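Local atomic coordinates of vacuolar protein sorting-associated protein IST1 (Saccharomyces cerevisiae, PDB entry 3GGY), a protein that regulates the recruitment of the ATPase VPS4 to the ESCRT-III complex during cargo sorting at the multivesicular body. Residues A[6-11]-A[129-134]; A[15-20]-A[79-84]; A[108-113]-A[138-143]. All coordinates share one frame; numbering follows the deposited sequence.

In the fold
The three contacts gather at one end of the elongated, all-helical N-terminal domain, where shorter helices pack beside the long hairpin of helices 8-46 and 50-82. Contact 2 joins the two hairpin helices. Contact 1, with its centre about 12 Å away, adds helix 125-135 to the start of helix 8-46; Thr9 CG2 and Val84 CG1, 3.6 Å apart, link the two. Contact 3 pairs helices 105-115 and 138-147; its centre is about 13 Å from that of contact 1 and about 16 Å from that of contact 2. Met132 CG meets Ile109 CD1 at 3.5 Å, and Leu80 CD1 meets Leu112 CD1 at 3.5 Å, making the packing continuous.

Contact 1: A[6-11]-A[129-134]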
ATOM      1  N   ILE A   6     -24.210  -0.348  15.717  1.00 42.95           N
ATOM      2  CA  ILE A   6     -24.084   0.734  16.735  1.00 42.72           C
ATOM      3  C   ILE A   6     -22.910   0.469  17.674  1.00 41.30           C
ATOM      4  O   ILE A   6     -22.076   1.346  17.894  1.00 41.95           O
ATOM      5  CB  ILE A   6     -25.374   0.865  17.570  1.00 43.95           C
ATOM      6  CG1 ILE A   6     -26.573   1.078  16.640  1.00 45.16           C
ATOM      7  CG2 ILE A   6     -25.247   2.028  18.544  1.00 44.59           C
ATOM      8  CD1 ILE A   6     -27.906   1.131  17.358  1.00 45.90           C
ATOM      9  N   PRO A   7     -22.832  -0.745  18.246  1.00 39.39           N
ATOM     10  CA  PRO A   7     -21.719  -1.042  19.150  1.00 36.84           C
ATOM     11  C   PRO A   7     -20.392  -0.853  18.425  1.00 35.14           C
ATOM     12  O   PRO A   7     -20.308  -1.031  17.208  1.00 33.79           O
ATOM     13  CB  PRO A   7     -21.960  -2.500  19.526  1.00 37.22           C
ATOM     14  CG  PRO A   7     -23.449  -2.621  19.461  1.00 38.75           C
ATOM     15  CD  PRO A   7     -23.773  -1.878  18.188  1.00 39.62           C
ATOM     16  N   PHE A   8     -19.362  -0.489  19.177  1.00 32.23           N
ATOM     17  CA  PHE A   8     -18.042  -0.286  18.603  1.00 30.35           C
ATOM     18  C   PHE A   8     -17.589  -1.512  17.818  1.00 29.25           C
ATOM     19  O   PHE A   8     -17.169  -1.404  16.666  1.00 29.38           O
ATOM     20  CB  PHE A   8     -17.031  -0.002  19.708  1.00 29.32           C
ATOM     21  CG  PHE A   8     -15.615   0.047  19.225  1.00 25.64           C
ATOM     22  CD1 PHE A   8     -15.148   1.142  18.508  1.00 25.81           C
ATOM     23  CD2 PHE A   8     -14.756  -1.017  19.463  1.00 24.89           C
ATOM     24  CE1 PHE A   8     -13.843   1.174  18.036  1.00 23.40           C
ATOM     25  CE2 PHE A   8     -13.448  -0.994  18.994  1.00 25.75           C
ATOM     26  CZ  PHE A   8     -12.994   0.105  18.279  1.00 22.99           C
ATOM     27  N   THR A   9     -17.678  -2.677  18.451  1.00 28.81           N
ATOM     28  CA  THR A   9     -17.264  -3.932  17.832  1.00 30.61           C
ATOM     29  C   THR A   9     -17.953  -4.213  16.502  1.00 30.99           C
ATOM     30  O   THR A   9     -17.337  -4.759  15.585  1.00 31.84           O
ATOM     31  CB  THR A   9     -17.511  -5.120  18.782  1.00 32.09           C
ATOM     32  OG1 THR A   9     -16.729  -4.948  19.970  1.00 32.82           O
ATOM     33  CG2 THR A   9     -17.115  -6.432  18.117  1.00 32.02           C
ATOM     34  N   ILE A  10     -19.225  -3.845  16.398  1.00 30.55           N
ATOM     35  CA  ILE A  10     -19.973  -4.069  15.168  1.00 30.70           C
ATOM     36  C   ILE A  10     -19.552  -3.078  14.091  1.00 30.84           C
ATOM     37  O   ILE A  10     -19.381  -3.451  12.927  1.00 30.72           O
ATOM     38  CB  ILE A  10     -21.493  -3.952  15.412  1.00 29.79           C
ATOM     39  CG1 ILE A  10     -21.941  -5.050  16.379  1.00 29.81           C
ATOM     40  CG2 ILE A  10     -22.243  -4.067  14.096  1.00 31.33           C
ATOM     41  CD1 ILE A  10     -23.408  -4.999  16.745  1.00 29.32           C
ATOM     42  N   LYS A  11     -19.378  -1.818  14.475  1.00 30.28           N
ATOM     43  CA  LYS A  11     -18.964  -0.799  13.522  1.00 29.65           C
ATOM     44  C   LYS A  11     -17.562  -1.105  13.002  1.00 29.46           C
ATOM     45  O   LYS A  11     -17.268  -0.877  11.829  1.00 28.71           O
ATOM     46  CB  LYS A  11     -18.982   0.588  14.171  1.00 31.12           C
ATOM     47  CG  LYS A  11     -20.358   1.037  14.636  1.00 34.23           C
ATOM     48  CD  LYS A  11     -20.391   2.533  14.934  1.00 37.29           C
ATOM     49  CE  LYS A  11     -19.379   2.916  15.998  1.00 39.02           C
ATOM     50  NZ  LYS A  11     -19.638   2.222  17.290  1.00 42.38           N
ATOM     51  N   LYS A 129      -9.486   5.370  11.600  1.00 18.84           N
ATOM     52  CA  LYS A 129      -8.902   6.438  12.397  1.00 18.16           C
ATOM     53  C   LYS A 129      -9.958   6.967  13.357  1.00 18.61           C
ATOM     54  O   LYS A 129      -9.715   7.079  14.557  1.00 16.66           O
ATOM     55  CB  LYS A 129      -8.413   7.580  11.507  1.00 18.25           C
ATOM     56  CG  LYS A 129      -7.764   8.713  12.289  1.00 20.85           C
ATOM     57  CD  LYS A 129      -7.355   9.869  11.392  1.00 24.42           C
ATOM     58  CE  LYS A 129      -8.526  10.786  11.098  1.00 28.82           C
ATOM     59  NZ  LYS A 129      -8.979  11.497  12.325  1.00 31.85           N
ATOM     60  N   ASP A 130     -11.136   7.281  12.824  1.00 17.19           N
ATOM     61  CA  ASP A 130     -12.217   7.802  13.652  1.00 19.15           C
ATOM     62  C   ASP A 130     -12.568   6.843  14.787  1.00 18.24           C
ATOM     63  O   ASP A 130     -12.766   7.264  15.929  1.00 17.32           O
ATOM     64  CB  ASP A 130     -13.463   8.075  12.803  1.00 21.86           C
ATOM     65  CG  ASP A 130     -13.238   9.160  11.766  1.00 26.67           C
ATOM     66  OD1 ASP A 130     -12.510  10.132  12.064  1.00 30.17           O
ATOM     67  OD2 ASP A 130     -13.802   9.054  10.656  1.00 30.62           O
ATOM     68  N   LEU A 131     -12.646   5.555  14.476  1.00 17.28           N
ATOM     69  CA  LEU A 131     -12.974   4.557  15.490  1.00 17.77           C
ATOM     70  C   LEU A 131     -11.914   4.458  16.581  1.00 17.86           C
ATOM     71  O   LEU A 131     -12.251   4.366  17.762  1.00 17.91           O
ATOM     72  CB  LEU A 131     -13.160   3.183  14.844  1.00 18.16           C
ATOM     73  CG  LEU A 131     -14.424   2.985  14.011  1.00 19.78           C
ATOM     74  CD1 LEU A 131     -14.358   1.645  13.291  1.00 23.23           C
ATOM     75  CD2 LEU A 131     -15.649   3.050  14.915  1.00 22.62           C
ATOM     76  N   MET A 132     -10.641   4.478  16.188  1.00 14.78           N
ATOM     77  CA  MET A 132      -9.552   4.365  17.161  1.00 14.30           C
ATOM     78  C   MET A 132      -9.323   5.639  17.964  1.00 14.26           C
ATOM     79  O   MET A 132      -8.845   5.581  19.098  1.00 14.67           O
ATOM     80  CB  MET A 132      -8.253   3.934  16.472  1.00 15.56           C
ATOM     81  CG  MET A 132      -8.322   2.551  15.835  1.00 13.89           C
ATOM     82  SD  MET A 132      -9.059   1.295  16.926  1.00 21.81           S
ATOM     83  CE  MET A 132     -10.719   1.252  16.273  1.00 24.34           C
ATOM     84  N   ALA A 133      -9.658   6.785  17.380  1.00 13.67           N
ATOM     85  CA  ALA A 133      -9.514   8.054  18.083  1.00 15.08           C
ATOM     86  C   ALA A 133     -10.512   8.050  19.241  1.00 15.54           C
ATOM     87  O   ALA A 133     -10.265   8.635  20.294  1.00 16.95           O
ATOM     88  CB  ALA A 133      -9.801   9.219  17.144  1.00 15.54           C
ATOM     89  N   TRP A 134     -11.642   7.381  19.038  1.00 17.25           N
ATOM     90  CA  TRP A 134     -12.668   7.288  20.070  1.00 18.57           C
ATOM     91  C   TRP A 134     -12.333   6.196  21.085  1.00 18.15           C
ATOM     92  O   TRP A 134     -12.440   6.402  22.300  1.00 17.64           O
ATOM     93  CB  TRP A 134     -14.029   6.972  19.442  1.00 21.25           C
ATOM     94  CG  TRP A 134     -15.098   6.747  20.465  1.00 26.13           C
ATOM     95  CD1 TRP A 134     -15.811   7.704  21.133  1.00 27.07           C
ATOM     96  CD2 TRP A 134     -15.517   5.487  21.001  1.00 28.82           C
ATOM     97  NE1 TRP A 134     -16.645   7.117  22.054  1.00 30.39           N
ATOM     98  CE2 TRP A 134     -16.486   5.755  21.995  1.00 29.34           C
ATOM     99  CE3 TRP A 134     -15.168   4.155  20.741  1.00 28.13           C
ATOM    100  CZ2 TRP A 134     -17.110   4.741  22.731  1.00 30.30           C
ATOM    101  CZ3 TRP A 134     -15.788   3.144  21.473  1.00 30.04           C
ATOM    102  CH2 TRP A 134     -16.749   3.444  22.455  1.00 30.94           C
TER
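Leu131 meets both Phe8 and Lys11 where helix 125-135 passes the first turn of helix 8-46. Its CB lies 3.8 Å from Phe8 CE1, and its backbone O is also close to that ring carbon. The CD2 branch turns to the aliphatic part of the lysine, 3.9 Å from Lys11 CE. The Lys11 chain bends at chi3 and again at chi4, and its NZ donates a 2.7 Å hydrogen bond to Ile6 O, approaching 35° out of the carbonyl plane. The ammonium thus ties down the residue just before the N-cap Pro7, while CE faces the leucine. Met132 follows. Its CB points away from segment 6-11, but bends at chi2 and chi3 swing the terminal methyl round to Phe8; the Met132 and Phe8 side chains cross at about a right angle. CE sits at the ring edge, in plane, 3.2 Å from Phe8 CZ, shorter than carbons normally approach, so the exact value is doubtful. In this ESCRT-III-like fold, helix 8-46 is the first arm of a long helical hairpin, and the contact brings a later, short helix against its N-terminal end. The Met132 side chain, buried, also packs on Phe140 and Ile113. Trp134 comes last, one turn on from Leu131. The indole and the Phe8 side chain slide past each other in opposite directions, with CZ3 of Trp134 3.6 Å from CD1 of Phe8. The phenyl and the six-membered indole ring lie obliquely, centroids 5.6 Å apart and planes at 34°.

Contact 2: A[15-20]-A[79-84]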
ATOM      1  N   CYS A  15     -16.474  -2.018   9.196  1.00 22.27           N
ATOM      2  CA  CYS A  15     -15.422  -1.218   8.584  1.00 20.41           C
ATOM      3  C   CYS A  15     -14.310  -2.084   8.002  1.00 18.04           C
ATOM      4  O   CYS A  15     -13.931  -1.925   6.843  1.00 16.43           O
ATOM      5  CB  CYS A  15     -14.836  -0.253   9.618  1.00 21.55           C
ATOM      6  SG  CYS A  15     -13.482   0.771   8.986  1.00 22.64           S
ATOM      7  N   LEU A  16     -13.792  -3.001   8.810  1.00 17.40           N
ATOM      8  CA  LEU A  16     -12.716  -3.878   8.369  1.00 17.67           C
ATOM      9  C   LEU A  16     -13.130  -4.735   7.176  1.00 18.03           C
ATOM     10  O   LEU A  16     -12.350  -4.929   6.247  1.00 16.56           O
ATOM     11  CB  LEU A  16     -12.252  -4.766   9.523  1.00 17.84           C
ATOM     12  CG  LEU A  16     -11.483  -4.044  10.635  1.00 16.65           C
ATOM     13  CD1 LEU A  16     -11.279  -4.972  11.819  1.00 17.02           C
ATOM     14  CD2 LEU A  16     -10.136  -3.570  10.099  1.00 18.90           C
ATOM     15  N   LYS A  17     -14.361  -5.237   7.193  1.00 18.93           N
ATOM     16  CA  LYS A  17     -14.825  -6.061   6.084  1.00 20.11           C
ATOM     17  C   LYS A  17     -14.874  -5.268   4.782  1.00 19.59           C
ATOM     18  O   LYS A  17     -14.501  -5.778   3.725  1.00 20.38           O
ATOM     19  CB  LYS A  17     -16.207  -6.651   6.393  1.00 21.44           C
ATOM     20  CG  LYS A  17     -16.165  -7.798   7.387  1.00 24.85           C
ATOM     21  CD  LYS A  17     -17.550  -8.396   7.604  1.00 28.25           C
ATOM     22  CE  LYS A  17     -17.498  -9.567   8.572  1.00 31.04           C
ATOM     23  NZ  LYS A  17     -16.665 -10.688   8.051  1.00 33.90           N
ATOM     24  N   MET A  18     -15.330  -4.022   4.863  1.00 19.61           N
ATOM     25  CA  MET A  18     -15.416  -3.167   3.686  1.00 20.91           C
ATOM     26  C   MET A  18     -14.009  -2.808   3.221  1.00 20.77           C
ATOM     27  O   MET A  18     -13.733  -2.772   2.022  1.00 19.27           O
ATOM     28  CB  MET A  18     -16.202  -1.893   4.005  1.00 24.51           C
ATOM     29  CG  MET A  18     -16.375  -0.939   2.829  1.00 30.82           C
ATOM     30  SD  MET A  18     -17.606  -1.454   1.606  1.00 40.19           S
ATOM     31  CE  MET A  18     -16.596  -2.227   0.378  1.00 37.88           C
ATOM     32  N   CYS A  19     -13.115  -2.536   4.168  1.00 18.43           N
ATOM     33  CA  CYS A  19     -11.744  -2.200   3.794  1.00 17.35           C
ATOM     34  C   CYS A  19     -11.101  -3.357   3.040  1.00 15.32           C
ATOM     35  O   CYS A  19     -10.400  -3.149   2.054  1.00 16.57           O
ATOM     36  CB  CYS A  19     -10.906  -1.867   5.028  1.00 15.18           C
ATOM     37  SG  CYS A  19     -11.257  -0.236   5.712  1.00 18.97           S
ATOM     38  N   ILE A  20     -11.346  -4.578   3.503  1.00 15.59           N
ATOM     39  CA  ILE A  20     -10.782  -5.753   2.848  1.00 15.87           C
ATOM     40  C   ILE A  20     -11.308  -5.896   1.420  1.00 17.48           C
ATOM     41  O   ILE A  20     -10.543  -6.163   0.493  1.00 16.96           O
ATOM     42  CB  ILE A  20     -11.093  -7.031   3.655  1.00 17.03           C
ATOM     43  CG1 ILE A  20     -10.318  -7.000   4.976  1.00 17.60           C
ATOM     44  CG2 ILE A  20     -10.713  -8.268   2.851  1.00 15.36           C
ATOM     45  CD1 ILE A  20     -10.650  -8.134   5.916  1.00 17.22           C
ATOM     46  N   LEU A  79      -6.031  -9.483   9.788  1.00 19.80           N
ATOM     47  CA  LEU A  79      -5.515  -9.769  11.124  1.00 18.92           C
ATOM     48  C   LEU A  79      -6.427  -9.145  12.173  1.00 20.43           C
ATOM     49  O   LEU A  79      -6.880  -9.821  13.102  1.00 20.79           O
ATOM     50  CB  LEU A  79      -4.093  -9.217  11.264  1.00 19.40           C
ATOM     51  CG  LEU A  79      -3.391  -9.382  12.616  1.00 19.24           C
ATOM     52  CD1 LEU A  79      -1.899  -9.187  12.431  1.00 20.97           C
ATOM     53  CD2 LEU A  79      -3.939  -8.391  13.632  1.00 21.44           C
ATOM     54  N   LEU A  80      -6.697  -7.852  12.021  1.00 18.77           N
ATOM     55  CA  LEU A  80      -7.558  -7.135  12.951  1.00 19.47           C
ATOM     56  C   LEU A  80      -8.975  -7.700  12.959  1.00 20.17           C
ATOM     57  O   LEU A  80      -9.631  -7.734  14.001  1.00 19.69           O
ATOM     58  CB  LEU A  80      -7.609  -5.650  12.584  1.00 19.60           C
ATOM     59  CG  LEU A  80      -6.296  -4.881  12.731  1.00 19.57           C
ATOM     60  CD1 LEU A  80      -6.489  -3.441  12.267  1.00 18.21           C
ATOM     61  CD2 LEU A  80      -5.848  -4.919  14.187  1.00 19.48           C
ATOM     62  N   LEU A  81      -9.446  -8.136  11.797  1.00 19.37           N
ATOM     63  CA  LEU A  81     -10.795  -8.681  11.693  1.00 20.62           C
ATOM     64  C   LEU A  81     -10.949  -9.934  12.538  1.00 22.29           C
ATOM     65  O   LEU A  81     -11.987 -10.143  13.169  1.00 23.05           O
ATOM     66  CB  LEU A  81     -11.130  -9.012  10.238  1.00 21.18           C
ATOM     67  CG  LEU A  81     -12.531  -9.593  10.010  1.00 22.07           C
ATOM     68  CD1 LEU A  81     -13.583  -8.598  10.486  1.00 21.87           C
ATOM     69  CD2 LEU A  81     -12.726  -9.908   8.530  1.00 21.50           C
ATOM     70  N   ALA A  82      -9.911 -10.761  12.553  1.00 23.57           N
ATOM     71  CA  ALA A  82      -9.935 -12.003  13.318  1.00 27.58           C
ATOM     72  C   ALA A  82      -9.766 -11.784  14.819  1.00 29.16           C
ATOM     73  O   ALA A  82     -10.089 -12.665  15.620  1.00 29.96           O
ATOM     74  CB  ALA A  82      -8.853 -12.943  12.808  1.00 27.10           C
ATOM     75  N   ARG A  83      -9.270 -10.610  15.199  1.00 29.07           N
ATOM     76  CA  ARG A  83      -9.046 -10.289  16.606  1.00 30.73           C
ATOM     77  C   ARG A  83      -9.914  -9.124  17.082  1.00 30.68           C
ATOM     78  O   ARG A  83      -9.590  -8.467  18.073  1.00 30.00           O
ATOM     79  CB  ARG A  83      -7.568  -9.945  16.827  1.00 32.66           C
ATOM     80  CG  ARG A  83      -6.594 -11.004  16.323  1.00 35.70           C
ATOM     81  CD  ARG A  83      -5.149 -10.558  16.499  1.00 40.01           C
ATOM     82  NE  ARG A  83      -4.183 -11.540  16.003  1.00 42.72           N
ATOM     83  CZ  ARG A  83      -3.809 -12.634  16.659  1.00 43.87           C
ATOM     84  NH1 ARG A  83      -4.312 -12.908  17.857  1.00 43.46           N
ATOM     85  NH2 ARG A  83      -2.920 -13.459  16.119  1.00 46.12           N
ATOM     86  N   VAL A  84     -11.020  -8.881  16.385  1.00 29.51           N
ATOM     87  CA  VAL A  84     -11.918  -7.781  16.725  1.00 32.59           C
ATOM     88  C   VAL A  84     -12.384  -7.754  18.180  1.00 33.46           C
ATOM     89  O   VAL A  84     -12.435  -6.691  18.798  1.00 33.13           O
ATOM     90  CB  VAL A  84     -13.160  -7.779  15.808  1.00 32.61           C
ATOM     91  CG1 VAL A  84     -14.119  -6.673  16.221  1.00 34.93           C
ATOM     92  CG2 VAL A  84     -12.734  -7.582  14.373  1.00 31.99           C
TER
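Apolar packing between two helices holds segments 15-20 and 79-84 together, with Leu16 and Leu81 carrying most of it. The two belong to the arms of the long hairpin of this ESCRT-III-like domain: helix 8-46 near its start and helix 50-82 near its finish, at the end of the hairpin remote from the turn that joins the arms. The backbones come close here, the CA atoms of Leu16 and Leu81 being 6.1 Å apart, and Leu16 reaches the opposing main chain itself. Its CD1 rests against the peptide link between Leu80 and Leu81, 3.7 Å from both Leu80 C and Leu81 N. The same methyl is 3.8 Å from Leu80 CB, where the two leucine side chains cross at about a right angle, and 3.9 Å from Val84 CG2. Leu16 CD1 thus spans the end of helix 50-82 and the first residue of helix 84-87, and Leu128 of helix 125-135 also packs on Leu16. Leu81 points toward segment 15-20 in return, CG anti to the backbone N (chi1 -180°). Of its methyls, CD1 faces Leu16 CB at 4.2 Å and the lysine carbon Lys17 CG, whereas CD2 is shared between Lys17 and Ile20. Lys17 crosses this leucine at about a right angle, its chain straight as far as CE and bent at chi4, which leaves NZ 4.0 Å from Leu81 CD2. Ile20, one turn on from Leu16, meets the leucine methyl to methyl, its CD1 lying 3.8 Å from Leu81 CD2.

Contact 3: A[108-113]-A[138-143]; sequences AIRSLI and VEFVNG
Phe140 reaches from helix 138-147 to three residues of helix 105-115: Ile109, Arg110 and Ile113. Its ring presents an edge to the arginine. CE1 stands 3.5 Å above the guanidinium plane, over its centre and 3.6 Å from Arg110 CZ, with the two planes 85° apart. The arginine chain, extended from CG to NE, brings NE beside the ring, and the guanidinium turns one face to the ring edge. In its own plane the guanidinium binds a water, 3.0 Å from Arg110 NH1, that donates in turn to Phe140 O at 2.9 Å. A salt bridge from NH2 to Glu93 of helix 93-99 satisfies this buried charge further. In the ESCRT-III-like domain these are two of the short helices packed beside the long hairpin; their axes come within 10.4 Å and cross at -66°. Ile113 meets the ring obliquely through CD1, 3.9 Å from Phe140 CE2 and 4.1 Å from Val141 CG1, its side chain crossing that of the valine at about a right angle. At the ring tip, Ile109 CG2 lies 4.0 Å from Phe140 CZ.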
ATOM      1  N   ALA A 108      -0.557  -3.532  13.051  1.00 12.89           N
ATOM      2  CA  ALA A 108      -1.625  -3.513  12.062  1.00 13.01           C
ATOM      3  C   ALA A 108      -2.476  -2.243  12.072  1.00 12.44           C
ATOM      4  O   ALA A 108      -2.699  -1.638  11.024  1.00 11.59           O
ATOM      5  CB  ALA A 108      -2.520  -4.737  12.244  1.00 13.51           C
ATOM      6  N   ILE A 109      -2.951  -1.838  13.246  1.00 11.85           N
ATOM      7  CA  ILE A 109      -3.795  -0.653  13.336  1.00 11.15           C
ATOM      8  C   ILE A 109      -3.020   0.624  13.009  1.00  8.83           C
ATOM      9  O   ILE A 109      -3.536   1.512  12.331  1.00 10.26           O
ATOM     10  CB  ILE A 109      -4.437  -0.527  14.736  1.00 13.91           C
ATOM     11  CG1 ILE A 109      -5.495   0.575  14.723  1.00 17.36           C
ATOM     12  CG2 ILE A 109      -3.369  -0.247  15.780  1.00 16.60           C
ATOM     13  CD1 ILE A 109      -6.687   0.263  13.818  1.00 22.22           C
ATOM     14  N   ARG A 110      -1.778   0.715  13.479  1.00  9.30           N
ATOM     15  CA  ARG A 110      -0.966   1.893  13.195  1.00  9.08           C
ATOM     16  C   ARG A 110      -0.692   2.022  11.700  1.00  9.43           C
ATOM     17  O   ARG A 110      -0.761   3.116  11.147  1.00  8.64           O
ATOM     18  CB  ARG A 110       0.358   1.823  13.956  1.00  9.37           C
ATOM     19  CG  ARG A 110       0.204   2.051  15.450  1.00  9.22           C
ATOM     20  CD  ARG A 110       1.524   1.864  16.172  1.00  9.09           C
ATOM     21  NE  ARG A 110       1.340   2.059  17.606  1.00 10.14           N
ATOM     22  CZ  ARG A 110       1.338   3.243  18.206  1.00 12.12           C
ATOM     23  NH1 ARG A 110       1.529   4.350  17.503  1.00 10.77           N
ATOM     24  NH2 ARG A 110       1.100   3.322  19.510  1.00 13.49           N
ATOM     25  N   SER A 111      -0.394   0.903  11.043  1.00  9.66           N
ATOM     26  CA  SER A 111      -0.110   0.936   9.616  1.00  8.17           C
ATOM     27  C   SER A 111      -1.314   1.372   8.789  1.00  8.34           C
ATOM     28  O   SER A 111      -1.175   2.124   7.825  1.00  7.83           O
ATOM     29  CB  SER A 111       0.383  -0.435   9.138  1.00  8.71           C
ATOM     30  OG  SER A 111       1.630  -0.758   9.746  1.00  9.84           O
ATOM     31  N   LEU A 112      -2.497   0.899   9.161  1.00  7.08           N
ATOM     32  CA  LEU A 112      -3.708   1.252   8.428  1.00  8.30           C
ATOM     33  C   LEU A 112      -4.050   2.726   8.583  1.00  7.21           C
ATOM     34  O   LEU A 112      -4.469   3.380   7.630  1.00  8.01           O
ATOM     35  CB  LEU A 112      -4.863   0.372   8.899  1.00  9.46           C
ATOM     36  CG  LEU A 112      -4.716  -1.070   8.407  1.00  9.34           C
ATOM     37  CD1 LEU A 112      -5.682  -1.977   9.161  1.00 10.19           C
ATOM     38  CD2 LEU A 112      -4.980  -1.129   6.908  1.00 10.45           C
ATOM     39  N   ILE A 113      -3.857   3.260   9.782  1.00  8.33           N
ATOM     40  CA  ILE A 113      -4.140   4.670  10.014  1.00  8.49           C
ATOM     41  C   ILE A 113      -3.128   5.534   9.259  1.00  8.27           C
ATOM     42  O   ILE A 113      -3.491   6.539   8.643  1.00  8.05           O
ATOM     43  CB  ILE A 113      -4.105   4.981  11.525  1.00  8.69           C
ATOM     44  CG1 ILE A 113      -5.322   4.327  12.187  1.00 10.11           C
ATOM     45  CG2 ILE A 113      -4.102   6.490  11.764  1.00  9.73           C
ATOM     46  CD1 ILE A 113      -5.327   4.411  13.707  1.00 10.80           C
ATOM     47  N   VAL A 138      -7.214  10.736  20.769  1.00 15.51           N
ATOM     48  CA  VAL A 138      -6.713  11.521  19.647  1.00 16.36           C
ATOM     49  C   VAL A 138      -5.190  11.547  19.618  1.00 15.12           C
ATOM     50  O   VAL A 138      -4.584  11.583  18.541  1.00 13.87           O
ATOM     51  CB  VAL A 138      -7.247  12.971  19.696  1.00 17.67           C
ATOM     52  CG1 VAL A 138      -6.582  13.802  18.622  1.00 20.55           C
ATOM     53  CG2 VAL A 138      -8.761  12.977  19.497  1.00 19.15           C
ATOM     54  N   GLU A 139      -4.574  11.531  20.797  1.00 13.35           N
ATOM     55  CA  GLU A 139      -3.119  11.543  20.892  1.00 16.19           C
ATOM     56  C   GLU A 139      -2.532  10.360  20.131  1.00 13.95           C
ATOM     57  O   GLU A 139      -1.530  10.495  19.430  1.00 14.55           O
ATOM     58  CB  GLU A 139      -2.676  11.467  22.354  1.00 19.27           C
ATOM     59  CG  GLU A 139      -2.928  12.727  23.172  1.00 24.32           C
ATOM     60  CD  GLU A 139      -4.362  13.230  23.090  1.00 27.85           C
ATOM     61  OE1 GLU A 139      -5.297  12.481  23.459  1.00 21.58           O
ATOM     62  OE2 GLU A 139      -4.548  14.390  22.659  1.00 30.16           O
ATOM     63  N   PHE A 140      -3.157   9.199  20.289  1.00 13.77           N
ATOM     64  CA  PHE A 140      -2.701   7.986  19.622  1.00 11.67           C
ATOM     65  C   PHE A 140      -2.686   8.161  18.108  1.00 10.57           C
ATOM     66  O   PHE A 140      -1.663   7.934  17.460  1.00  9.28           O
ATOM     67  CB  PHE A 140      -3.606   6.813  20.011  1.00 11.08           C
ATOM     68  CG  PHE A 140      -3.490   5.627  19.097  1.00 11.36           C
ATOM     69  CD1 PHE A 140      -2.288   4.944  18.971  1.00 11.53           C
ATOM     70  CD2 PHE A 140      -4.587   5.208  18.347  1.00 11.08           C
ATOM     71  CE1 PHE A 140      -2.169   3.859  18.099  1.00 11.73           C
ATOM     72  CE2 PHE A 140      -4.479   4.124  17.475  1.00 11.68           C
ATOM     73  CZ  PHE A 140      -3.272   3.450  17.353  1.00 10.85           C
ATOM     74  N   VAL A 141      -3.814   8.575  17.539  1.00 10.98           N
ATOM     75  CA  VAL A 141      -3.880   8.749  16.092  1.00 10.59           C
ATOM     76  C   VAL A 141      -2.955   9.845  15.564  1.00 10.51           C
ATOM     77  O   VAL A 141      -2.377   9.699  14.492  1.00  9.78           O
ATOM     78  CB  VAL A 141      -5.336   8.987  15.619  1.00 10.85           C
ATOM     79  CG1 VAL A 141      -6.185   7.779  15.961  1.00 11.20           C
ATOM     80  CG2 VAL A 141      -5.916  10.218  16.263  1.00 16.33           C
ATOM     81  N   ASN A 142      -2.793  10.938  16.310  1.00 10.67           N
ATOM     82  CA  ASN A 142      -1.901  11.998  15.858  1.00 12.28           C
ATOM     83  C   ASN A 142      -0.450  11.531  15.900  1.00 11.68           C
ATOM     84  O   ASN A 142       0.368  11.927  15.063  1.00 12.27           O
ATOM     85  CB  ASN A 142      -2.070  13.256  16.717  1.00 14.23           C
ATOM     86  CG  ASN A 142      -3.401  13.941  16.486  1.00 16.19           C
ATOM     87  OD1 ASN A 142      -4.019  13.775  15.437  1.00 18.80           O
ATOM     88  ND2 ASN A 142      -3.842  14.732  17.459  1.00 18.64           N
ATOM     89  N   GLY A 143      -0.132  10.682  16.873  1.00  9.54           N
ATOM     90  CA  GLY A 143       1.222  10.167  16.978  1.00  9.81           C
ATOM     91  C   GLY A 143       1.558   9.352  15.744  1.00  9.00           C
ATOM     92  O   GLY A 143       2.683   9.390  15.240  1.00 10.04           O
TER
HETATM   93  O   HOH W   1       0.891   7.137  18.469  1.00 11.41           O